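Local coordinates for crystal protein (Bacillus thuringiensis serovar dakota, PDB 2ZTB) that probably acts as an aerolysin-type, beta-pore-forming toxin that recognises cancer cells and, in this proteolytically activated form, damages their membranes, at residues 8-11 against 12-15; 51-54 against 55-58; 212-215 against 216-219. All coordinates share one frame; numbering follows the deposited sequence.

Contact 1 (8-11 against 12-15); sequences LMFN and ELSA
E12 turns back along its own chain onto M9, and its side chain can be followed outward atom by atom. E12 CB packs on the backbone carbonyl of M9, 3.4 Å from M9 O. E12 CG, set beside the backbone N with chi1 -72°, passes 3.8 Å from N11 ND2, and the N11 amide plane stands 76° from that of the carboxylate. From CG the chain runs on extended, which carries CD back toward the residue that opens the turn. At the tip, E12 OE2 accepts the backbone N-H of M9 at 2.9 Å between M9 N and OE2, using the anti lone pair, while CB and CG of M9 lie beside the same oxygen. The return bond, from E12 N to M9 O, spans 3.2 Å, its donor standing well above the carbonyl plane.

L13 leaves on another course. At the edge of the F10 ring, L13 CD2 lies 3.6 Å from F10 CD2, the two side chains side by side and pointing the same way. L13 CD1 lies 4.0 Å from L8 CD2, where the two leucines cross at about a right angle.

Beyond the turn, K63 forms a salt bridge with OE2 and the backbone N of K121 bonds to OE1. A buried carboxylate is thus satisfied at both oxygens, and the lysine probably favours its ionised form. E12 makes polar contacts in this 3-10 turn, while L13 packs on F10 and L8.

Contact 2 (51-54 against 55-58); sequences PPIT and AQYG
The backbone carbonyl of P52, at the N-cap of the short helix 53-56, meets the amides of the following turn. Q56 N donates to P52 O over 3.1 Å with an N-H...O angle of 167°, close to straight and in the carbonyl plane; A55 N adds a weak, more bent bond to the same oxygen at 3.0 Å. Y57 N also donates to I53 O, whose position is less certain. At the other end G58, with positive phi (74°), completes a Schellman motif, and G58 N bonds to A55 O at 3.1 Å.

Apolar contact follows the same turn. Y57 CG lies anti to its carbonyl carbon (chi1 -58°), which sets the ring beside I53. I53 CB is 3.7 Å from Y57 CD1, the side chains passing at a slant, and I53 CA lies in the ring plane, at its edge. P51 and Q56 instead cross at about a right angle, CG to CG at 3.9 Å. Against the strand 210-214, I53 packs on F210 and F212.

Polar links lead outward: T54 OG1 bonds to the backbone O of N41, and a glycerol, probably from the crystallisation liquor, bonds to O of Y57 and of G58.

Chemically, then, this one-turn helix is held mainly by main-chain bonds: a proline carbonyl takes two amides at its start, a glycine turns the chain out at its finish, and the side chains add chiefly van der Waals contact.

Contact 3 (212-215 against 216-219); sequences FNPA and RDVL
Two charged side chains, R216 and D217, are set against the ring of P214. The guanidinium of R216 offers it a face: P214 CB stands 4.0 Å above that plane, displaced toward the rim of the group, and P214 CG is 3.8 Å from R216 NH2. A bend at chi3 (80°) brings the guanidinium round to the ring. The contact there is van der Waals, between its face and the ring carbons. D217 crosses the same ring obliquely; its OD2 comes within 3.4 Å of P214 CD, the ring carbon bonded to the backbone nitrogen. N213 meets D217 from a different direction, the two side chains crossing at about a right angle, with N213 CB 4.0 Å from D217 CB and amide and carboxylate planes 54° apart.

Behind these, A215 CB packs on L219 CD1 at 3.9 Å. The leucine CG lies beside its own backbone N, and L219 CB and CG lie close beside the carbonyl oxygen of A215.

That oxygen is gripped by two amides from different directions. L219 N, at 3.0 Å from A215 O, comes in almost head-on, whereas V218 N, at 3.1 Å, stands well out of the carbonyl plane. D217 N bonds to P214 O at 2.9 Å, again from above the plane.

V218 packs on R26 and F27 of helix 20-31 and on F195, while D217 O accepts a bond from R26 NH1. Backbone bonds of N213 with F195 and of A215 with G193 fix the segment to strand 168-199. The geometry is that of a strand-to-helix junction: strand 210-214 of the antiparallel sheet ends at a proline and turns into a short, weakly bonded helix packed on helix 20-31, within the elongated, strand-rich fold expected of an aerolysin-like toxin.

All three contacts are local turns on the same side of the chain's centre, each part buried and part exposed. Contacts 1 and 3 share an apolar seam, L13 CG lying 4.0 Å from L219 CD2, and both pack on helix 20-31 and strand 168-199. Contact 2 meets contact 3 through F212, whose ring CZ is 3.6 Å from Y57 CB, but stays about 7 Å from contact 1 at the nearest atoms. It is the most exposed of the three and relies on main-chain bonds. Contact 1 uses a buried carboxylate paired with a lysine, whereas contact 3 lays its charged side chains against proline.

Contact 1 (8-11 against 12-15)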
loop_
_atom_site.group_PDB
_atom_site.type_symbol
_atom_site.label_atom_id
_atom_site.label_comp_id
_atom_site.label_asym_id
_atom_site.label_seq_id
_atom_site.Cartn_x
_atom_site.Cartn_y
_atom_site.Cartn_z
ATOM N N LEU A 8 20.049 -6.614 2.056
ATOM C CA LEU A 8 20.079 -6.004 0.743
ATOM C C LEU A 8 20.564 -7.091 -0.220
ATOM O O LEU A 8 21.452 -7.890 0.122
ATOM C CB LEU A 8 20.996 -4.781 0.746
ATOM C CG LEU A 8 21.105 -3.966 -0.554
ATOM C CD1 LEU A 8 19.817 -3.194 -0.848
ATOM C CD2 LEU A 8 22.330 -3.021 -0.493
ATOM N N MET A 9 19.950 -7.155 -1.396
ATOM C CA MET A 9 20.309 -8.156 -2.392
ATOM C C MET A 9 20.974 -7.491 -3.607
ATOM O O MET A 9 20.778 -6.301 -3.837
ATOM C CB MET A 9 19.062 -8.939 -2.822
ATOM C CG MET A 9 18.228 -9.534 -1.655
ATOM S SD MET A 9 19.098 -10.881 -0.814
ATOM C CE MET A 9 19.038 -12.195 -2.046
ATOM N N PHE A 10 21.755 -8.253 -4.372
ATOM C CA PHE A 10 22.399 -7.730 -5.584
ATOM C C PHE A 10 21.408 -7.252 -6.651
ATOM O O PHE A 10 21.721 -6.319 -7.406
ATOM C CB PHE A 10 23.394 -8.727 -6.191
ATOM C CG PHE A 10 24.798 -8.629 -5.611
ATOM C CD1 PHE A 10 25.344 -9.681 -4.890
ATOM C CD2 PHE A 10 25.570 -7.486 -5.797
ATOM C CE1 PHE A 10 26.623 -9.601 -4.358
ATOM C CE2 PHE A 10 26.854 -7.397 -5.266
ATOM C CZ PHE A 10 27.382 -8.454 -4.544
ATOM N N ASN A 11 20.232 -7.891 -6.723
ATOM C CA ASN A 11 19.229 -7.542 -7.727
ATOM C C ASN A 11 18.418 -6.300 -7.365
ATOM O O ASN A 11 17.510 -5.904 -8.090
ATOM C CB ASN A 11 18.347 -8.751 -8.122
ATOM C CG ASN A 11 17.348 -9.200 -7.021
ATOM O OD1 ASN A 11 16.473 -10.017 -7.302
ATOM N ND2 ASN A 11 17.473 -8.684 -5.803
ATOM N N GLU A 12 18.790 -5.680 -6.250
ATOM C CA GLU A 12 18.173 -4.449 -5.748
ATOM C C GLU A 12 19.119 -3.252 -5.800
ATOM O O GLU A 12 18.734 -2.155 -5.397
ATOM C CB GLU A 12 17.828 -4.608 -4.274
ATOM C CG GLU A 12 16.683 -5.494 -3.982
ATOM C CD GLU A 12 16.427 -5.537 -2.500
ATOM O OE1 GLU A 12 15.437 -4.906 -2.082
ATOM O OE2 GLU A 12 17.232 -6.157 -1.767
ATOM N N LEU A 13 20.357 -3.469 -6.237
ATOM C CA LEU A 13 21.351 -2.392 -6.342
ATOM C C LEU A 13 20.879 -1.223 -7.198
ATOM O O LEU A 13 21.157 -0.072 -6.880
ATOM C CB LEU A 13 22.694 -2.955 -6.817
ATOM C CG LEU A 13 23.727 -3.173 -5.687
ATOM C CD1 LEU A 13 23.162 -3.733 -4.380
ATOM C CD2 LEU A 13 24.962 -3.956 -6.143
ATOM N N SER A 14 20.121 -1.520 -8.253
ATOM C CA SER A 14 19.468 -0.495 -9.079
ATOM C C SER A 14 18.542 0.418 -8.282
ATOM O O SER A 14 18.336 1.578 -8.660
ATOM C CB SER A 14 18.691 -1.150 -10.212
ATOM O OG SER A 14 17.675 -1.987 -9.683
ATOM N N ALA A 15 18.002 -0.108 -7.175
ATOM C CA ALA A 15 17.158 0.657 -6.255
ATOM C C ALA A 15 17.962 1.706 -5.502
ATOM O O ALA A 15 17.405 2.679 -5.006
ATOM C CB ALA A 15 16.400 -0.284 -5.260
#

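Contact 2 (51-54 against 55-58)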
loop_
_atom_site.group_PDB
_atom_site.type_symbol
_atom_site.label_atom_id
_atom_site.label_comp_id
_atom_site.label_asym_id
_atom_site.label_seq_id
_atom_site.Cartn_x
_atom_site.Cartn_y
_atom_site.Cartn_z
ATOM N N PRO A 51 32.893 -19.445 0.637
ATOM C CA PRO A 51 31.668 -18.650 0.775
ATOM C C PRO A 51 31.958 -17.144 0.876
ATOM O O PRO A 51 33.079 -16.760 1.221
ATOM C CB PRO A 51 31.026 -19.190 2.067
ATOM C CG PRO A 51 32.120 -19.829 2.822
ATOM C CD PRO A 51 33.150 -20.284 1.824
ATOM N N PRO A 52 30.958 -16.295 0.557
ATOM C CA PRO A 52 31.141 -14.846 0.604
ATOM C C PRO A 52 31.883 -14.392 1.861
ATOM O O PRO A 52 31.507 -14.778 2.973
ATOM C CB PRO A 52 29.699 -14.301 0.585
ATOM C CG PRO A 52 28.799 -15.506 0.695
ATOM C CD PRO A 52 29.586 -16.643 0.149
ATOM N N ILE A 53 32.935 -13.590 1.672
ATOM C CA ILE A 53 33.785 -13.138 2.777
ATOM C C ILE A 53 32.996 -12.282 3.764
ATOM O O ILE A 53 33.408 -12.082 4.902
ATOM C CB ILE A 53 35.044 -12.392 2.268
ATOM C CG1 ILE A 53 34.648 -11.144 1.451
ATOM C CG2 ILE A 53 35.933 -13.355 1.459
ATOM C CD1 ILE A 53 35.775 -10.194 1.149
ATOM N N THR A 54 31.844 -11.798 3.321
ATOM C CA THR A 54 30.975 -10.986 4.148
ATOM C C THR A 54 30.291 -11.834 5.224
ATOM O O THR A 54 30.109 -11.375 6.356
ATOM C CB THR A 54 29.919 -10.270 3.292
ATOM O OG1 THR A 54 29.549 -11.115 2.194
ATOM C CG2 THR A 54 30.478 -8.955 2.757
ATOM N N ALA A 55 29.916 -13.067 4.874
ATOM C CA ALA A 55 29.378 -14.007 5.862
ATOM C C ALA A 55 30.526 -14.598 6.700
ATOM O O ALA A 55 30.462 -14.587 7.944
ATOM C CB ALA A 55 28.523 -15.106 5.193
ATOM N N GLN A 56 31.579 -15.089 6.033
ATOM C CA GLN A 56 32.778 -15.558 6.765
ATOM C C GLN A 56 33.174 -14.585 7.881
ATOM O O GLN A 56 33.268 -14.995 9.077
ATOM C CB GLN A 56 33.976 -15.771 5.832
ATOM C CG GLN A 56 33.792 -16.881 4.795
ATOM C CD GLN A 56 35.164 -17.235 4.168
ATOM O OE1 GLN A 56 35.412 -16.923 2.975
ATOM N NE2 GLN A 56 36.072 -17.879 4.977
ATOM N N TYR A 57 33.317 -13.296 7.501
ATOM C CA TYR A 57 33.875 -12.323 8.427
ATOM C C TYR A 57 32.844 -11.461 9.160
ATOM O O TYR A 57 33.252 -10.524 9.974
ATOM C CB TYR A 57 34.938 -11.477 7.715
ATOM C CG TYR A 57 36.064 -12.318 7.127
ATOM C CD1 TYR A 57 35.971 -12.862 5.845
ATOM C CD2 TYR A 57 37.209 -12.579 7.856
ATOM C CE1 TYR A 57 37.000 -13.640 5.307
ATOM C CE2 TYR A 57 38.246 -13.344 7.324
ATOM C CZ TYR A 57 38.140 -13.874 6.056
ATOM O OH TYR A 57 39.174 -14.639 5.547
ATOM N N GLY A 58 31.515 -11.781 8.878
ATOM C CA GLY A 58 30.443 -11.158 9.662
ATOM C C GLY A 58 30.152 -9.706 9.350
ATOM O O GLY A 58 29.876 -8.914 10.255
#

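Contact 3 (212-215 against 216-219)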
loop_
_atom_site.group_PDB
_atom_site.type_symbol
_atom_site.label_atom_id
_atom_site.label_comp_id
_atom_site.label_asym_id
_atom_site.label_seq_id
_atom_site.Cartn_x
_atom_site.Cartn_y
_atom_site.Cartn_z
ATOM N N PHE A 212 36.397 -4.778 3.508
ATOM C CA PHE A 212 35.003 -4.371 3.701
ATOM C C PHE A 212 34.904 -2.869 3.819
ATOM O O PHE A 212 35.728 -2.234 4.481
ATOM C CB PHE A 212 34.410 -5.059 4.937
ATOM C CG PHE A 212 34.611 -6.536 4.923
ATOM C CD1 PHE A 212 35.746 -7.097 5.504
ATOM C CD2 PHE A 212 33.702 -7.365 4.266
ATOM C CE1 PHE A 212 35.972 -8.457 5.450
ATOM C CE2 PHE A 212 33.913 -8.737 4.206
ATOM C CZ PHE A 212 35.053 -9.283 4.801
ATOM N N ASN A 213 33.920 -2.299 3.143
ATOM C CA ASN A 213 33.665 -0.872 3.191
ATOM C C ASN A 213 32.194 -0.661 3.414
ATOM O O ASN A 213 31.380 -1.423 2.892
ATOM C CB ASN A 213 34.100 -0.188 1.889
ATOM C CG ASN A 213 35.574 0.103 1.863
ATOM O OD1 ASN A 213 36.013 1.183 2.246
ATOM N ND2 ASN A 213 36.353 -0.870 1.442
ATOM N N PRO A 214 31.833 0.361 4.211
ATOM C CA PRO A 214 30.405 0.641 4.391
ATOM C C PRO A 214 29.750 0.891 3.047
ATOM O O PRO A 214 30.393 1.403 2.125
ATOM C CB PRO A 214 30.380 1.913 5.254
ATOM C CG PRO A 214 31.761 2.434 5.237
ATOM C CD PRO A 214 32.683 1.287 4.981
ATOM N N ALA A 215 28.480 0.508 2.943
ATOM C CA ALA A 215 27.661 0.715 1.747
ATOM C C ALA A 215 27.790 2.122 1.134
ATOM O O ALA A 215 27.801 2.266 -0.083
ATOM C CB ALA A 215 26.177 0.388 2.076
ATOM N N ARG A 216 27.890 3.151 1.970
ATOM C CA ARG A 216 27.978 4.550 1.508
ATOM C C ARG A 216 29.253 4.840 0.699
ATOM O O ARG A 216 29.270 5.766 -0.117
ATOM C CB ARG A 216 27.847 5.528 2.699
ATOM C CG ARG A 216 29.163 5.974 3.301
ATOM C CD ARG A 216 28.981 6.917 4.491
ATOM N NE ARG A 216 28.670 6.163 5.705
ATOM C CZ ARG A 216 29.576 5.732 6.576
ATOM N NH1 ARG A 216 29.186 5.042 7.637
ATOM N NH2 ARG A 216 30.860 5.993 6.391
ATOM N N ASP A 217 30.306 4.052 0.925
ATOM C CA ASP A 217 31.549 4.160 0.161
ATOM C C ASP A 217 31.489 3.582 -1.254
ATOM O O ASP A 217 32.315 3.947 -2.089
ATOM C CB ASP A 217 32.705 3.467 0.894
ATOM C CG ASP A 217 33.116 4.179 2.166
ATOM O OD1 ASP A 217 32.582 5.270 2.474
ATOM O OD2 ASP A 217 33.999 3.640 2.863
ATOM N N VAL A 218 30.557 2.662 -1.524
ATOM C CA VAL A 218 30.565 1.949 -2.813
ATOM C C VAL A 218 29.246 2.062 -3.616
ATOM O O VAL A 218 29.189 1.667 -4.793
ATOM C CB VAL A 218 31.014 0.466 -2.640
ATOM C CG1 VAL A 218 32.491 0.398 -2.126
ATOM C CG2 VAL A 218 30.057 -0.317 -1.677
ATOM N N LEU A 219 28.208 2.619 -2.989
ATOM C CA LEU A 219 26.911 2.806 -3.633
ATOM C C LEU A 219 26.704 4.286 -3.907
ATOM O O LEU A 219 27.225 5.133 -3.180
ATOM C CB LEU A 219 25.755 2.264 -2.739
ATOM C CG LEU A 219 25.612 0.748 -2.472
ATOM C CD1 LEU A 219 24.557 0.454 -1.424
ATOM C CD2 LEU A 219 25.295 -0.054 -3.727
#